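Side-chain contacts in putative phosphinothricin acetyltransferase YwnH (Bacillus subtilis, PDB 1VHS), which probably inactivates the herbicide and antibiotic phosphinothricin by transferring an acetyl group from acetyl-CoA to its amino group: residues His10-Ala15 with Gly62-Trp67; Pro128-Phe133 with Asp156-Gly161. All coordinates share one frame; numbering follows the deposited sequence.

Contact 1 (His10-Ala15 with Gly62-Trp67); sequences HRDLEA and GNVAAW
Ala15 and Val64 make the main touch between these segments. The methyl CB of Ala15 lies 3.9 Å from the branch carbon CB of Val64. It faces the branch point of the valine, with both methyls only slightly further away. The two residues also have the closest backbones of the pair, with 6.4 Å between Ala15 CA and Val64 CA. The small methyl is consistent with this close approach.

Asp12 adds a second, looser touch. Its OD2 stands 4.1 Å from CG2 of Val64, and the two side chains cross at about a right angle. This is plain van der Waals contact of a carboxylate oxygen with a methyl. Val64 sets CG2 beside its own backbone N, with CG1 anti to that N (chi1 178°). This turns CG2 to the aspartate.

The polar work of Asp12 is done by other partners. OD1 takes a hydrogen bond from the backbone N of Glu9 and forms a salt bridge with Arg6 NH1. OD2 is hydrogen-bonded as well. Both carboxylate oxygens of this buried group are thus satisfied, and the arginine probably helps keep it ionised.

The fold here is the N-terminal part of a GNAT acetyltransferase. Helix 13-24 packs on the central sheet, and Val64 opens strand 64-72.

Val64 also touches Ile19, one turn further along the helix, and Val56 on the adjacent strand. Beyond it, Ala65 and Ala66 both face Ala57 in a classic beta bulge. Trp67 follows. Its ring stacks on Tyr88, and its NE1 makes a weak hydrogen bond to Val16 O.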
ATOM      1  N   HIS A  10       1.924 -16.351   7.361  1.00 25.68           N
ATOM      2  CA  HIS A  10       3.195 -16.111   8.034  1.00 28.62           C
ATOM      3  C   HIS A  10       4.423 -16.377   7.163  1.00 26.69           C
ATOM      4  O   HIS A  10       5.367 -15.587   7.171  1.00 25.40           O
ATOM      5  CB  HIS A  10       3.281 -16.940   9.317  1.00 34.20           C
ATOM      6  CG  HIS A  10       4.463 -16.602  10.170  1.00 40.89           C
ATOM      7  ND1 HIS A  10       5.763 -16.759   9.738  1.00 43.40           N
ATOM      8  CD2 HIS A  10       4.542 -16.095  11.423  1.00 45.11           C
ATOM      9  CE1 HIS A  10       6.591 -16.363  10.688  1.00 46.30           C
ATOM     10  NE2 HIS A  10       5.876 -15.956  11.721  1.00 48.13           N
ATOM     11  N   ARG A  11       4.417 -17.475   6.407  1.00 25.16           N
ATOM     12  CA  ARG A  11       5.565 -17.794   5.565  1.00 24.80           C
ATOM     13  C   ARG A  11       5.777 -16.773   4.451  1.00 22.71           C
ATOM     14  O   ARG A  11       6.783 -16.825   3.746  1.00 22.97           O
ATOM     15  CB  ARG A  11       5.434 -19.208   4.970  1.00 27.94           C
ATOM     16  CG  ARG A  11       4.339 -19.373   3.938  1.00 32.09           C
ATOM     17  CD  ARG A  11       3.996 -20.849   3.738  1.00 33.99           C
ATOM     18  NE  ARG A  11       5.002 -21.595   2.985  1.00 30.54           N
ATOM     19  CZ  ARG A  11       5.054 -21.648   1.657  1.00 32.83           C
ATOM     20  NH1 ARG A  11       4.162 -20.990   0.930  1.00 33.16           N
ATOM     21  NH2 ARG A  11       5.980 -22.384   1.050  1.00 29.78           N
ATOM     22  N   ASP A  12       4.838 -15.840   4.304  1.00 22.92           N
ATOM     23  CA  ASP A  12       4.936 -14.796   3.281  1.00 21.69           C
ATOM     24  C   ASP A  12       5.682 -13.555   3.780  1.00 20.46           C
ATOM     25  O   ASP A  12       6.106 -12.723   2.978  1.00 18.94           O
ATOM     26  CB  ASP A  12       3.540 -14.358   2.829  1.00 21.02           C
ATOM     27  CG  ASP A  12       2.773 -15.464   2.133  1.00 19.48           C
ATOM     28  OD1 ASP A  12       1.529 -15.459   2.224  1.00 21.21           O
ATOM     29  OD2 ASP A  12       3.411 -16.317   1.488  1.00 23.82           O
ATOM     30  N   LEU A  13       5.831 -13.424   5.094  1.00 23.55           N
ATOM     31  CA  LEU A  13       6.510 -12.251   5.658  1.00 24.89           C
ATOM     32  C   LEU A  13       7.843 -11.961   4.977  1.00 24.59           C
ATOM     33  O   LEU A  13       8.139 -10.817   4.640  1.00 22.62           O
ATOM     34  CB  LEU A  13       6.724 -12.421   7.164  1.00 30.24           C
ATOM     35  CG  LEU A  13       7.407 -11.238   7.863  1.00 33.27           C
ATOM     36  CD1 LEU A  13       6.579  -9.972   7.662  1.00 33.85           C
ATOM     37  CD2 LEU A  13       7.579 -11.540   9.342  1.00 35.27           C
ATOM     38  N   GLU A  14       8.648 -13.001   4.771  1.00 25.85           N
ATOM     39  CA  GLU A  14       9.947 -12.854   4.117  1.00 24.89           C
ATOM     40  C   GLU A  14       9.843 -12.182   2.744  1.00 25.28           C
ATOM     41  O   GLU A  14      10.578 -11.233   2.446  1.00 24.29           O
ATOM     42  CB  GLU A  14      10.616 -14.238   3.993  1.00 30.55           C
ATOM     43  CG  GLU A  14      11.684 -14.353   2.913  1.00 38.55           C
ATOM     44  CD  GLU A  14      11.094 -14.613   1.540  1.00 44.46           C
ATOM     45  OE1 GLU A  14      10.445 -15.665   1.359  1.00 46.14           O
ATOM     46  OE2 GLU A  14      11.277 -13.767   0.639  1.00 52.40           O
ATOM     47  N   ALA A  15       8.925 -12.668   1.914  1.00 23.78           N
ATOM     48  CA  ALA A  15       8.730 -12.116   0.576  1.00 22.57           C
ATOM     49  C   ALA A  15       8.131 -10.707   0.629  1.00 20.93           C
ATOM     50  O   ALA A  15       8.461  -9.857  -0.195  1.00 20.98           O
ATOM     51  CB  ALA A  15       7.825 -13.031  -0.231  1.00 25.62           C
ATOM     52  N   GLY A  62       3.793 -18.934  -8.752  1.00 39.59           N
ATOM     53  CA  GLY A  62       3.531 -19.090  -7.333  1.00 36.48           C
ATOM     54  C   GLY A  62       4.372 -18.212  -6.424  1.00 35.72           C
ATOM     55  O   GLY A  62       4.291 -18.322  -5.201  1.00 35.79           O
ATOM     56  N   ASN A  63       5.185 -17.340  -7.010  1.00 34.99           N
ATOM     57  CA  ASN A  63       6.022 -16.446  -6.220  1.00 33.90           C
ATOM     58  C   ASN A  63       5.274 -15.153  -5.917  1.00 31.65           C
ATOM     59  O   ASN A  63       4.597 -14.600  -6.786  1.00 29.91           O
ATOM     60  CB  ASN A  63       7.309 -16.107  -6.974  1.00 33.43           C
ATOM     61  CG  ASN A  63       8.078 -17.340  -7.399  1.00 36.74           C
ATOM     62  OD1 ASN A  63       8.396 -18.200  -6.577  1.00 35.03           O
ATOM     63  ND2 ASN A  63       8.383 -17.429  -8.687  1.00 31.47           N
ATOM     64  N   VAL A  64       5.396 -14.680  -4.681  1.00 31.61           N
ATOM     65  CA  VAL A  64       4.744 -13.440  -4.273  1.00 31.03           C
ATOM     66  C   VAL A  64       5.428 -12.280  -4.992  1.00 30.76           C
ATOM     67  O   VAL A  64       6.611 -12.024  -4.774  1.00 31.26           O
ATOM     68  CB  VAL A  64       4.857 -13.228  -2.753  1.00 31.82           C
ATOM     69  CG1 VAL A  64       4.212 -11.903  -2.362  1.00 27.54           C
ATOM     70  CG2 VAL A  64       4.188 -14.381  -2.018  1.00 30.32           C
ATOM     71  N   ALA A  65       4.681 -11.588  -5.851  1.00 28.58           N
ATOM     72  CA  ALA A  65       5.217 -10.469  -6.621  1.00 26.94           C
ATOM     73  C   ALA A  65       4.767  -9.091  -6.134  1.00 26.14           C
ATOM     74  O   ALA A  65       5.322  -8.075  -6.549  1.00 25.47           O
ATOM     75  CB  ALA A  65       4.840 -10.628  -8.086  1.00 27.05           C
ATOM     76  N   ALA A  66       3.764  -9.054  -5.265  1.00 21.63           N
ATOM     77  CA  ALA A  66       3.249  -7.782  -4.765  1.00 21.47           C
ATOM     78  C   ALA A  66       2.294  -8.029  -3.613  1.00 19.17           C
ATOM     79  O   ALA A  66       1.916  -9.166  -3.346  1.00 19.09           O
ATOM     80  CB  ALA A  66       2.516  -7.046  -5.893  1.00 21.72           C
ATOM     81  N   TRP A  67       1.922  -6.965  -2.911  1.00 18.17           N
ATOM     82  CA  TRP A  67       0.977  -7.098  -1.819  1.00 14.28           C
ATOM     83  C   TRP A  67       0.136  -5.850  -1.622  1.00 16.50           C
ATOM     84  O   TRP A  67       0.515  -4.757  -2.048  1.00 16.62           O
ATOM     85  CB  TRP A  67       1.668  -7.494  -0.498  1.00 15.97           C
ATOM     86  CG  TRP A  67       2.864  -6.680  -0.050  1.00 13.74           C
ATOM     87  CD1 TRP A  67       4.178  -6.936  -0.321  1.00 14.31           C
ATOM     88  CD2 TRP A  67       2.853  -5.551   0.835  1.00 17.76           C
ATOM     89  NE1 TRP A  67       4.985  -6.048   0.348  1.00 15.68           N
ATOM     90  CE2 TRP A  67       4.197  -5.186   1.065  1.00 17.28           C
ATOM     91  CE3 TRP A  67       1.833  -4.817   1.460  1.00 19.50           C
ATOM     92  CZ2 TRP A  67       4.554  -4.119   1.896  1.00 21.07           C
ATOM     93  CZ3 TRP A  67       2.186  -3.756   2.287  1.00 23.29           C
ATOM     94  CH2 TRP A  67       3.536  -3.418   2.499  1.00 20.67           C
TER

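Contact 2 (Pro128-Phe133 with Asp156-Gly161); sequences PSLKLF and DLKILG
Leu130 reaches from the helix over two strand side chains, Leu160 and Lys158. Its CD2 lies 3.8 Å from CD1 of Leu160 and 4.0 Å from CD2 of the same leucine, so one methyl meets both ends of the fork. The other methyl, CD1, rests 4.1 Å from CD of Lys158. Leu130 crosses each of these side chains at about a right angle.

Only the aliphatic part of Lys158 is used here. Its chain is extended beyond CG, which carries the ammonium past the leucine. There NZ forms a salt bridge with Glu140 OE1, on the neighbouring strand 139-150.

Phe133 closes the other end of the contact. Its CB sits 3.6 Å from CD2 of Leu160, so the root of the side chain does the touching. CD2 of Leu160 thus touches both Leu130 and Phe133, three positions apart on the helix. The same methyl comes to the ring obliquely. Ser129 O lies at the ring edge, in plane. Phe138 meets the ring edge-to-face, and Ala120 and Leu103 also touch the phenylalanine.

The helix and strand run nearly parallel, at 17°, with a closest approach of 10.2 Å between the axes of the two short segments. All the side chains involved meet through carbon, and three of the four are buried. This is the helix-on-sheet packing of the C-terminal half of the GNAT fold. Asn126 just precedes the helix, and Lys127 and Pro128 are its first residues; all three are predicted to bind acetyl-CoA.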
ATOM      1  N   PRO A 128       3.332   8.866 -11.356  1.00 27.96           N
ATOM      2  CA  PRO A 128       2.660   7.662 -11.860  1.00 27.29           C
ATOM      3  C   PRO A 128       1.593   7.130 -10.904  1.00 25.32           C
ATOM      4  O   PRO A 128       0.468   6.846 -11.317  1.00 24.68           O
ATOM      5  CB  PRO A 128       3.812   6.681 -12.042  1.00 29.13           C
ATOM      6  CG  PRO A 128       4.936   7.588 -12.455  1.00 28.00           C
ATOM      7  CD  PRO A 128       4.797   8.731 -11.472  1.00 28.91           C
ATOM      8  N   SER A 129       1.946   6.993  -9.629  1.00 23.70           N
ATOM      9  CA  SER A 129       0.997   6.497  -8.645  1.00 21.25           C
ATOM     10  C   SER A 129      -0.139   7.484  -8.433  1.00 19.01           C
ATOM     11  O   SER A 129      -1.290   7.082  -8.274  1.00 17.36           O
ATOM     12  CB  SER A 129       1.691   6.213  -7.310  1.00 25.97           C
ATOM     13  OG  SER A 129       2.572   5.107  -7.426  1.00 30.18           O
ATOM     14  N   LEU A 130       0.185   8.776  -8.428  1.00 17.92           N
ATOM     15  CA  LEU A 130      -0.833   9.800  -8.229  1.00 20.52           C
ATOM     16  C   LEU A 130      -1.851   9.763  -9.360  1.00 22.07           C
ATOM     17  O   LEU A 130      -3.053   9.857  -9.121  1.00 19.22           O
ATOM     18  CB  LEU A 130      -0.193  11.193  -8.150  1.00 20.71           C
ATOM     19  CG  LEU A 130       0.719  11.435  -6.938  1.00 19.34           C
ATOM     20  CD1 LEU A 130       1.411  12.782  -7.061  1.00 24.60           C
ATOM     21  CD2 LEU A 130      -0.101  11.376  -5.662  1.00 20.96           C
ATOM     22  N   LYS A 131      -1.374   9.606 -10.591  1.00 23.71           N
ATOM     23  CA  LYS A 131      -2.282   9.577 -11.733  1.00 24.83           C
ATOM     24  C   LYS A 131      -3.150   8.324 -11.714  1.00 21.66           C
ATOM     25  O   LYS A 131      -4.343   8.386 -12.007  1.00 20.00           O
ATOM     26  CB  LYS A 131      -1.505   9.660 -13.051  1.00 28.92           C
ATOM     27  N   LEU A 132      -2.547   7.192 -11.361  1.00 21.07           N
ATOM     28  CA  LEU A 132      -3.265   5.931 -11.277  1.00 19.77           C
ATOM     29  C   LEU A 132      -4.451   6.063 -10.318  1.00 18.04           C
ATOM     30  O   LEU A 132      -5.584   5.763 -10.680  1.00 17.88           O
ATOM     31  CB  LEU A 132      -2.341   4.815 -10.781  1.00 19.68           C
ATOM     32  CG  LEU A 132      -3.027   3.463 -10.545  1.00 22.53           C
ATOM     33  CD1 LEU A 132      -3.648   2.973 -11.842  1.00 24.11           C
ATOM     34  CD2 LEU A 132      -2.015   2.453 -10.017  1.00 24.78           C
ATOM     35  N   PHE A 133      -4.190   6.511  -9.090  1.00 14.86           N
ATOM     36  CA  PHE A 133      -5.274   6.659  -8.124  1.00 16.63           C
ATOM     37  C   PHE A 133      -6.346   7.663  -8.562  1.00 15.36           C
ATOM     38  O   PHE A 133      -7.539   7.438  -8.352  1.00 14.61           O
ATOM     39  CB  PHE A 133      -4.717   7.048  -6.745  1.00 13.85           C
ATOM     40  CG  PHE A 133      -4.206   5.874  -5.950  1.00 17.82           C
ATOM     41  CD1 PHE A 133      -2.999   5.259  -6.279  1.00 18.05           C
ATOM     42  CD2 PHE A 133      -4.947   5.366  -4.892  1.00 14.47           C
ATOM     43  CE1 PHE A 133      -2.540   4.152  -5.562  1.00 22.33           C
ATOM     44  CE2 PHE A 133      -4.498   4.256  -4.166  1.00 17.40           C
ATOM     45  CZ  PHE A 133      -3.292   3.649  -4.505  1.00 17.39           C
ATOM     46  N   ASP A 156       7.507  15.795  -0.003  1.00 15.29           N
ATOM     47  CA  ASP A 156       6.116  16.074   0.334  1.00 15.49           C
ATOM     48  C   ASP A 156       5.317  14.775   0.377  1.00 15.75           C
ATOM     49  O   ASP A 156       5.573  13.853  -0.401  1.00 18.13           O
ATOM     50  CB  ASP A 156       5.469  16.960  -0.740  1.00 16.95           C
ATOM     51  CG  ASP A 156       6.025  18.369  -0.776  1.00 21.91           C
ATOM     52  OD1 ASP A 156       5.641  19.109  -1.708  1.00 25.44           O
ATOM     53  OD2 ASP A 156       6.823  18.743   0.107  1.00 21.38           O
ATOM     54  N   LEU A 157       4.346  14.702   1.279  1.00 14.33           N
ATOM     55  CA  LEU A 157       3.489  13.528   1.343  1.00 15.69           C
ATOM     56  C   LEU A 157       2.087  13.976   0.953  1.00 15.02           C
ATOM     57  O   LEU A 157       1.525  14.886   1.565  1.00 15.63           O
ATOM     58  CB  LEU A 157       3.448  12.941   2.756  1.00 17.11           C
ATOM     59  CG  LEU A 157       2.581  11.678   2.861  1.00 15.80           C
ATOM     60  CD1 LEU A 157       3.241  10.537   2.069  1.00 18.54           C
ATOM     61  CD2 LEU A 157       2.413  11.287   4.326  1.00 20.47           C
ATOM     62  N   LYS A 158       1.533  13.368  -0.090  1.00 15.03           N
ATOM     63  CA  LYS A 158       0.181  13.697  -0.496  1.00 14.58           C
ATOM     64  C   LYS A 158      -0.756  12.620   0.020  1.00 14.19           C
ATOM     65  O   LYS A 158      -0.399  11.438   0.070  1.00 17.45           O
ATOM     66  CB  LYS A 158       0.058  13.779  -2.021  1.00 17.83           C
ATOM     67  CG  LYS A 158       0.484  15.115  -2.595  1.00 22.77           C
ATOM     68  CD  LYS A 158       0.096  15.238  -4.064  1.00 24.65           C
ATOM     69  CE  LYS A 158       0.401  16.636  -4.578  1.00 27.52           C
ATOM     70  NZ  LYS A 158      -0.219  16.872  -5.911  1.00 30.35           N
ATOM     71  N   ILE A 159      -1.947  13.032   0.428  1.00 14.97           N
ATOM     72  CA  ILE A 159      -2.941  12.086   0.906  1.00 13.15           C
ATOM     73  C   ILE A 159      -4.085  12.125  -0.095  1.00 14.39           C
ATOM     74  O   ILE A 159      -4.653  13.189  -0.350  1.00 13.14           O
ATOM     75  CB  ILE A 159      -3.513  12.472   2.291  1.00 11.41           C
ATOM     76  CG1 ILE A 159      -2.377  12.636   3.301  1.00 16.87           C
ATOM     77  CG2 ILE A 159      -4.484  11.388   2.773  1.00 13.66           C
ATOM     78  CD1 ILE A 159      -1.378  11.517   3.289  0.65 22.61           C
ATOM     79  N   LEU A 160      -4.396  10.974  -0.683  1.00 11.60           N
ATOM     80  CA  LEU A 160      -5.489  10.887  -1.640  1.00 14.21           C
ATOM     81  C   LEU A 160      -6.589  10.081  -0.986  1.00 13.39           C
ATOM     82  O   LEU A 160      -6.324   9.118  -0.258  1.00 14.87           O
ATOM     83  CB  LEU A 160      -5.031  10.199  -2.929  1.00 13.98           C
ATOM     84  CG  LEU A 160      -4.376  11.081  -3.996  1.00 19.72           C
ATOM     85  CD1 LEU A 160      -3.201  11.841  -3.431  1.00 19.33           C
ATOM     86  CD2 LEU A 160      -3.941  10.196  -5.158  1.00 21.49           C
ATOM     87  N   GLY A 161      -7.830  10.474  -1.225  1.00 10.69           N
ATOM     88  CA  GLY A 161      -8.911   9.742  -0.613  1.00 11.43           C
ATOM     89  C   GLY A 161     -10.079   9.510  -1.536  1.00 14.97           C
ATOM     90  O   GLY A 161     -10.245  10.192  -2.542  1.00 12.76           O
TER

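In the fold
Both contacts set a helix against the same mixed sheet, on opposite sides of the chain's centre. Their centres are 25 Å apart, and their nearest atoms are about 10 Å apart, so they do not touch. Along the chain, both segments of contact 1 come before those of contact 2. In contact 1 the side chain of Val64 is about 9 Å from that of Tyr88 and about 10 Å from that of Val98, both predicted to bind acetyl-CoA; Trp67 of segment 62-67 reaches Tyr88 directly. In contact 2 the side chain of Phe133 is about 4 Å from that of Ile87, another predicted site residue. Strand 82-89 holds both Ile87 and Tyr88.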